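Local coordinates for cytosolic IMP-GMP specific 5'-nucleotidase (Legionella pneumophila subsp. pneumophila, PDB 4OHF), which probably hydrolyses selected nucleoside 5'-monophosphates such as IMP and GMP, as a magnesium-dependent cytosolic nucleotidase with a HAD-like fold, at residues B[7-12]-B[421-426]; B[325-330]-B[428-433]. One frame throughout, in Å; residues are numbered along the deposited sequence.

The two contacts lie side by side, their centres about 12 Å apart, at one end of the mixed sheet of the HAD-like domain. Along the chain their segments alternate: 7-12, 325-330, 421-426, then 428-433. Helix 418-426 of contact 1 leads directly into strand 429-431 of contact 2, and that strand pairs antiparallel with outermost strand 7-8. Asn9 N to Cys428 O, 2.7 Å, and Phe7 N to Tyr430 O, 2.9 Å, are probable hydrogen bonds of this pairing. The N-terminal and late parts thus form one edge of the sheet within this chain, with GMP on the side of contact 1 and the magnesium ion about 10 Å from side chains of both contacts.

Contact 1. Residues B[7-12]-B[421-426]. With 5GP (guanosine-5'-monophosphate), chain E; PO4 (phosphate ion), chain I.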
loop_
_atom_site.group_PDB
_atom_site.type_symbol
_atom_site.label_atom_id
_atom_site.label_comp_id
_atom_site.label_asym_id
_atom_site.label_seq_id
_atom_site.Cartn_x
_atom_site.Cartn_y
_atom_site.Cartn_z
ATOM N N PHE B 7 21.862 -25.781 14.417
ATOM C CA PHE B 7 22.452 -24.861 13.466
ATOM C C PHE B 7 22.186 -23.441 13.895
ATOM O O PHE B 7 21.072 -23.112 14.290
ATOM C CB PHE B 7 21.880 -25.168 12.098
ATOM C CG PHE B 7 21.962 -26.622 11.769
ATOM C CD1 PHE B 7 23.202 -27.242 11.626
ATOM C CD2 PHE B 7 20.811 -27.399 11.702
ATOM C CE1 PHE B 7 23.289 -28.620 11.427
ATOM C CE2 PHE B 7 20.887 -28.775 11.504
ATOM C CZ PHE B 7 22.126 -29.390 11.367
ATOM N N VAL B 8 23.223 -22.608 13.825
ATOM C CA VAL B 8 23.137 -21.225 14.275
ATOM C C VAL B 8 23.237 -20.180 13.171
ATOM O O VAL B 8 24.200 -20.159 12.411
ATOM C CB VAL B 8 24.241 -20.939 15.333
ATOM C CG1 VAL B 8 23.977 -19.623 16.022
ATOM C CG2 VAL B 8 24.314 -22.090 16.335
ATOM N N ASN B 9 22.227 -19.318 13.091
ATOM C CA ASN B 9 22.214 -18.242 12.106
ATOM C C ASN B 9 22.660 -16.928 12.746
ATOM O O ASN B 9 23.260 -16.081 12.098
ATOM C CB ASN B 9 20.815 -18.048 11.509
ATOM C CG ASN B 9 20.371 -19.231 10.662
ATOM O OD1 ASN B 9 21.170 -19.806 9.919
ATOM N ND2 ASN B 9 19.089 -19.593 10.759
ATOM N N ARG B 10 22.357 -16.773 14.028
ATOM C CA ARG B 10 22.698 -15.564 14.769
ATOM C C ARG B 10 22.938 -15.913 16.222
ATOM O O ARG B 10 22.335 -16.842 16.754
ATOM C CB ARG B 10 21.557 -14.558 14.735
ATOM C CG ARG B 10 21.446 -13.727 13.504
ATOM C CD ARG B 10 20.293 -12.741 13.674
ATOM N NE ARG B 10 18.999 -13.411 13.666
ATOM C CZ ARG B 10 18.537 -14.092 12.619
ATOM N NH1 ARG B 10 19.276 -14.180 11.511
ATOM N NH2 ARG B 10 17.346 -14.682 12.681
ATOM N N ILE B 11 23.807 -15.139 16.861
ATOM C CA ILE B 11 24.124 -15.338 18.262
ATOM C C ILE B 11 22.886 -15.310 19.154
ATOM O O ILE B 11 21.992 -14.500 18.956
ATOM C CB ILE B 11 25.064 -14.218 18.780
ATOM C CG1 ILE B 11 26.436 -14.328 18.118
ATOM C CG2 ILE B 11 25.191 -14.288 20.310
ATOM C CD1 ILE B 11 27.325 -13.123 18.386
ATOM N N ILE B 12 22.845 -16.230 20.112
ATOM C CA ILE B 12 21.806 -16.263 21.131
ATOM C C ILE B 12 22.455 -16.885 22.370
ATOM O O ILE B 12 22.944 -18.018 22.336
ATOM C CB ILE B 12 20.530 -17.055 20.738
ATOM C CG1 ILE B 12 19.473 -16.811 21.820
ATOM C CG2 ILE B 12 20.812 -18.559 20.606
ATOM C CD1 ILE B 12 18.198 -17.554 21.626
ATOM N N TYR B 421 16.139 -18.771 2.922
ATOM C CA TYR B 421 16.166 -17.378 3.348
ATOM C C TYR B 421 15.205 -17.161 4.519
ATOM O O TYR B 421 15.559 -16.531 5.514
ATOM C CB TYR B 421 15.803 -16.435 2.177
ATOM C CG TYR B 421 14.950 -15.247 2.599
ATOM C CD1 TYR B 421 13.566 -15.241 2.394
ATOM C CD2 TYR B 421 15.513 -14.173 3.302
ATOM C CE1 TYR B 421 12.759 -14.203 2.889
ATOM C CE2 TYR B 421 14.717 -13.129 3.801
ATOM C CZ TYR B 421 13.348 -13.150 3.595
ATOM O OH TYR B 421 12.582 -12.129 4.114
ATOM N N GLN B 422 13.987 -17.678 4.387
ATOM C CA GLN B 422 12.983 -17.537 5.436
ATOM C C GLN B 422 13.503 -18.089 6.750
ATOM O O GLN B 422 13.406 -17.437 7.797
ATOM C CB GLN B 422 11.703 -18.269 5.058
ATOM C CG GLN B 422 10.827 -17.556 4.057
ATOM C CD GLN B 422 9.502 -18.285 3.871
ATOM O OE1 GLN B 422 9.421 -19.287 3.149
ATOM N NE2 GLN B 422 8.460 -17.805 4.550
ATOM N N VAL B 423 14.037 -19.306 6.699
ATOM C CA VAL B 423 14.587 -19.923 7.901
ATOM C C VAL B 423 15.675 -19.018 8.488
ATOM O O VAL B 423 15.695 -18.742 9.685
ATOM C CB VAL B 423 15.185 -21.313 7.591
ATOM C CG1 VAL B 423 16.078 -21.773 8.727
ATOM C CG2 VAL B 423 14.063 -22.307 7.399
ATOM N N ASP B 424 16.569 -18.548 7.628
ATOM C CA ASP B 424 17.640 -17.687 8.073
ATOM C C ASP B 424 17.141 -16.376 8.687
ATOM O O ASP B 424 17.713 -15.898 9.661
ATOM C CB ASP B 424 18.580 -17.378 6.903
ATOM C CG ASP B 424 19.830 -16.630 7.340
ATOM O OD1 ASP B 424 20.491 -17.095 8.294
ATOM O OD2 ASP B 424 20.157 -15.583 6.739
ATOM N N ARG B 425 16.080 -15.794 8.131
ATOM C CA ARG B 425 15.580 -14.517 8.635
ATOM C C ARG B 425 14.727 -14.634 9.895
ATOM O O ARG B 425 14.703 -13.729 10.731
ATOM C CB ARG B 425 14.777 -13.794 7.552
ATOM C CG ARG B 425 14.427 -12.351 7.901
ATOM C CD ARG B 425 13.279 -11.839 7.049
ATOM N NE ARG B 425 13.396 -10.415 6.710
ATOM C CZ ARG B 425 13.551 -9.437 7.597
ATOM N NH1 ARG B 425 13.619 -9.710 8.907
ATOM N NH2 ARG B 425 13.622 -8.182 7.172
ATOM N N PHE B 426 14.039 -15.757 10.038
ATOM C CA PHE B 426 13.179 -15.958 11.182
ATOM C C PHE B 426 13.817 -16.685 12.351
ATOM O O PHE B 426 13.510 -16.386 13.496
ATOM C CB PHE B 426 11.910 -16.696 10.741
ATOM C CG PHE B 426 11.015 -17.111 11.877
ATOM C CD1 PHE B 426 11.276 -18.274 12.603
ATOM C CD2 PHE B 426 9.907 -16.343 12.225
ATOM C CE1 PHE B 426 10.443 -18.658 13.658
ATOM C CE2 PHE B 426 9.069 -16.716 13.275
ATOM C CZ PHE B 426 9.336 -17.873 13.991
HETATM P P 5GP E . 13.087 -4.629 0.961
HETATM O O1P 5GP E . 12.397 -3.828 2.015
HETATM O O2P 5GP E . 14.415 -5.167 1.443
HETATM O O3P 5GP E . 13.289 -3.844 -0.330
HETATM O "O5'" 5GP E . 12.142 -5.857 0.529
HETATM C "C5'" 5GP E . 11.712 -6.840 1.474
HETATM C "C4'" 5GP E . 12.026 -8.251 0.985
HETATM O "O4'" 5GP E . 13.389 -8.539 0.655
HETATM C "C3'" 5GP E . 11.637 -9.405 1.933
HETATM O "O3'" 5GP E . 10.207 -9.478 2.237
HETATM C "C2'" 5GP E . 12.176 -10.584 1.151
HETATM O "O2'" 5GP E . 11.113 -11.137 0.288
HETATM C "C1'" 5GP E . 13.388 -9.982 0.378
HETATM N N9 5GP E . 14.731 -10.584 0.794
HETATM C C8 5GP E . 15.314 -11.715 0.353
HETATM N N7 5GP E . 16.517 -11.923 0.959
HETATM C C5 5GP E . 16.693 -10.876 1.811
HETATM C C6 5GP E . 17.710 -10.485 2.721
HETATM O O6 5GP E . 18.734 -11.199 2.853
HETATM N N1 5GP E . 17.559 -9.317 3.453
HETATM C C2 5GP E . 16.462 -8.531 3.327
HETATM N N2 5GP E . 16.343 -7.394 4.056
HETATM N N3 5GP E . 15.449 -8.887 2.448
HETATM C C4 5GP E . 15.562 -10.038 1.698
HETATM P P PO4 I . 16.120 -13.692 16.418
HETATM O O1 PO4 I . 15.647 -14.408 17.629
HETATM O O2 PO4 I . 15.840 -14.513 15.215
HETATM O O3 PO4 I . 17.580 -13.453 16.525
HETATM O O4 PO4 I . 15.421 -12.391 16.299
#
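Asn9 and Arg10 reach across to the last turns of helix 418-426. At the far end of segment 421-426, Tyr421 turns to bound GMP: the purine C8 lies 3.7 Å above one face of its ring, offset toward the rim. Arg86 NH1 of the second subunit hydrogen-bonds the nucleotide and Tyr87 of that subunit packs on Tyr421, placing the pocket at a subunit interface. Next comes Val423, whose CG1 is 4.2 Å from Asn9 ND2; that nitrogen donates to Ala427 O. Asp424 meets the loop twice. Its carboxylate stands nearly perpendicular to the Asn9 amide (89°), with OD1 3.2 Å from Asn9 CG, while OD2 is hydrogen-bonded to Tyr87 OH of the second subunit. Its carbonyl O is gripped in the guanidinium plane by Arg10 NH1 at 3.0 Å and NH2 at 3.3 Å. A bend at chi3 (-70°) places Arg10 NE to bond O3 of a separate phosphate ion, probably from the crystallisation liquor, and NH2 bonds its O2, almost straight at 176°. Phe426 turns inward to Leu322. The loop after strand 7-8 is tied to the C-terminal end of helix 418-426, which packs through Val423 and Phe426 on strand 319-323, beside strand 429-431.

Contact 2. Residues B[325-330]-B[428-433]; sequences EELGEE and CIYMEK
Leu327 packs against the backbone of Met431 and Glu432, its CD1 3.8 Å from Met431 C and 3.7 Å from Glu432 N. Farther back on the same side chain, Leu327 CB meets Glu432 CB at 4.0 Å, so the leucine lies against the turn where the strand ends. Its CD1 also reaches the Tyr430 ring at the edge, near the ring plane, 3.9 Å from CD2. Tyr430 takes the crowded position, CG between the backbone N and the carbonyl carbon (chi1 59°), and its ring presents the CD2 rim to Leu327 CD1. Phe7 joins the apolar group, touching Leu327, its ring meeting that of Tyr430 with the planes at about 45°.

Glu432 makes the other half of the contact. With CG anti to the backbone N (chi1 164°) and an extended chain beyond it, the side chain runs past the backbone of 325-328: CG is 3.8 Å from Glu325 O, and OE2 lies against Gly328 CA, where there is no side chain. The carboxylates of Glu325 and Glu432 come within 4.6 Å between their OE2 atoms, like charges that would repel if both are ionised. The long salt bridge from Lys433 NZ to Glu432 OE1 may offset this, though the lysine also pairs with Asp436; Arg30 is a weak, long partner of Glu325.

Met431 points the other way, onto Val323 and helix 434-438. Strand 429-431 sits in the sheet between 7-8 and its parallel neighbour 319-323, with the first turn of helix 327-336 packed beside its C-terminal end.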
loop_
_atom_site.group_PDB
_atom_site.type_symbol
_atom_site.label_atom_id
_atom_site.label_comp_id
_atom_site.label_asym_id
_atom_site.label_seq_id
_atom_site.Cartn_x
_atom_site.Cartn_y
_atom_site.Cartn_z
ATOM N N GLU B 325 11.532 -30.282 10.676
ATOM C CA GLU B 325 11.461 -31.734 10.579
ATOM C C GLU B 325 12.181 -32.315 9.362
ATOM O O GLU B 325 12.866 -33.328 9.481
ATOM C CB GLU B 325 9.990 -32.173 10.574
ATOM C CG GLU B 325 9.756 -33.651 10.265
ATOM C CD GLU B 325 9.655 -34.518 11.508
ATOM O OE1 GLU B 325 8.508 -34.837 11.908
ATOM O OE2 GLU B 325 10.710 -34.878 12.093
ATOM N N GLU B 326 12.038 -31.678 8.200
ATOM C CA GLU B 326 12.659 -32.181 6.978
ATOM C C GLU B 326 14.184 -32.226 6.955
ATOM O O GLU B 326 14.763 -32.877 6.089
ATOM C CB GLU B 326 12.164 -31.399 5.762
ATOM C CG GLU B 326 10.677 -31.542 5.504
ATOM C CD GLU B 326 9.821 -30.616 6.346
ATOM O OE1 GLU B 326 10.354 -30.000 7.297
ATOM O OE2 GLU B 326 8.602 -30.509 6.055
ATOM N N LEU B 327 14.843 -31.535 7.874
ATOM C CA LEU B 327 16.300 -31.578 7.922
ATOM C C LEU B 327 16.748 -33.023 8.011
ATOM O O LEU B 327 17.825 -33.370 7.547
ATOM C CB LEU B 327 16.827 -30.855 9.154
ATOM C CG LEU B 327 17.278 -29.411 9.036
ATOM C CD1 LEU B 327 17.780 -28.978 10.409
ATOM C CD2 LEU B 327 18.366 -29.278 7.984
ATOM N N GLY B 328 15.919 -33.856 8.634
ATOM C CA GLY B 328 16.244 -35.264 8.772
ATOM C C GLY B 328 16.716 -35.840 7.444
ATOM O O GLY B 328 17.899 -36.174 7.264
ATOM N N GLU B 329 15.797 -35.938 6.491
ATOM C CA GLU B 329 16.160 -36.478 5.199
ATOM C C GLU B 329 17.168 -35.656 4.388
ATOM O O GLU B 329 17.997 -36.235 3.698
ATOM C CB GLU B 329 14.903 -36.781 4.386
ATOM C CG GLU B 329 14.531 -38.251 4.484
ATOM C CD GLU B 329 15.770 -39.177 4.302
ATOM O OE1 GLU B 329 16.458 -39.075 3.250
ATOM O OE2 GLU B 329 16.060 -40.003 5.208
ATOM N N GLU B 330 17.133 -34.328 4.473
ATOM C CA GLU B 330 18.100 -33.515 3.731
ATOM C C GLU B 330 19.527 -33.880 4.137
ATOM O O GLU B 330 20.373 -34.140 3.293
ATOM C CB GLU B 330 17.889 -32.031 4.008
ATOM C CG GLU B 330 16.734 -31.406 3.273
ATOM C CD GLU B 330 17.157 -30.710 1.995
ATOM O OE1 GLU B 330 18.044 -29.832 2.051
ATOM O OE2 GLU B 330 16.586 -31.038 0.939
ATOM N N CYS B 428 16.984 -17.782 14.781
ATOM C CA CYS B 428 18.347 -17.482 15.189
ATOM C C CYS B 428 19.068 -18.827 15.191
ATOM O O CYS B 428 20.259 -18.905 14.916
ATOM C CB CYS B 428 18.374 -16.794 16.564
ATOM S SG CYS B 428 17.524 -17.626 17.916
ATOM N N ILE B 429 18.317 -19.889 15.474
ATOM C CA ILE B 429 18.851 -21.254 15.457
ATOM C C ILE B 429 17.730 -22.188 15.029
ATOM O O ILE B 429 16.543 -21.876 15.201
ATOM C CB ILE B 429 19.371 -21.733 16.849
ATOM C CG1 ILE B 429 18.204 -21.913 17.814
ATOM C CG2 ILE B 429 20.358 -20.744 17.405
ATOM C CD1 ILE B 429 18.574 -22.567 19.093
ATOM N N TYR B 430 18.108 -23.317 14.443
ATOM C CA TYR B 430 17.143 -24.308 14.011
ATOM C C TYR B 430 17.745 -25.704 14.122
ATOM O O TYR B 430 18.953 -25.876 14.102
ATOM C CB TYR B 430 16.658 -24.021 12.593
ATOM C CG TYR B 430 17.722 -23.985 11.531
ATOM C CD1 TYR B 430 18.525 -22.866 11.371
ATOM C CD2 TYR B 430 17.905 -25.069 10.656
ATOM C CE1 TYR B 430 19.484 -22.808 10.373
ATOM C CE2 TYR B 430 18.854 -25.023 9.654
ATOM C CZ TYR B 430 19.642 -23.887 9.519
ATOM O OH TYR B 430 20.607 -23.823 8.542
ATOM N N MET B 431 16.886 -26.700 14.281
ATOM C CA MET B 431 17.328 -28.071 14.447
ATOM C C MET B 431 16.240 -28.971 13.882
ATOM O O MET B 431 15.132 -28.519 13.632
ATOM C CB MET B 431 17.541 -28.363 15.937
ATOM C CG MET B 431 16.349 -28.006 16.883
ATOM S SD MET B 431 16.208 -26.259 17.487
ATOM C CE MET B 431 17.814 -25.799 17.414
ATOM N N GLU B 432 16.545 -30.241 13.662
ATOM C CA GLU B 432 15.527 -31.124 13.132
ATOM C C GLU B 432 14.403 -31.341 14.139
ATOM O O GLU B 432 13.249 -31.492 13.747
ATOM C CB GLU B 432 16.134 -32.461 12.740
ATOM C CG GLU B 432 15.098 -33.544 12.538
ATOM C CD GLU B 432 15.721 -34.919 12.441
ATOM O OE1 GLU B 432 16.764 -35.139 13.098
ATOM O OE2 GLU B 432 15.162 -35.778 11.727
ATOM N N LYS B 433 14.730 -31.371 15.429
ATOM C CA LYS B 433 13.708 -31.558 16.458
ATOM C C LYS B 433 14.118 -30.967 17.807
ATOM O O LYS B 433 15.296 -30.839 18.121
ATOM C CB LYS B 433 13.364 -33.052 16.617
ATOM C CG LYS B 433 14.533 -33.939 17.023
ATOM C CD LYS B 433 14.089 -35.376 17.205
ATOM C CE LYS B 433 15.261 -36.256 17.578
ATOM N NZ LYS B 433 16.333 -36.052 16.570
#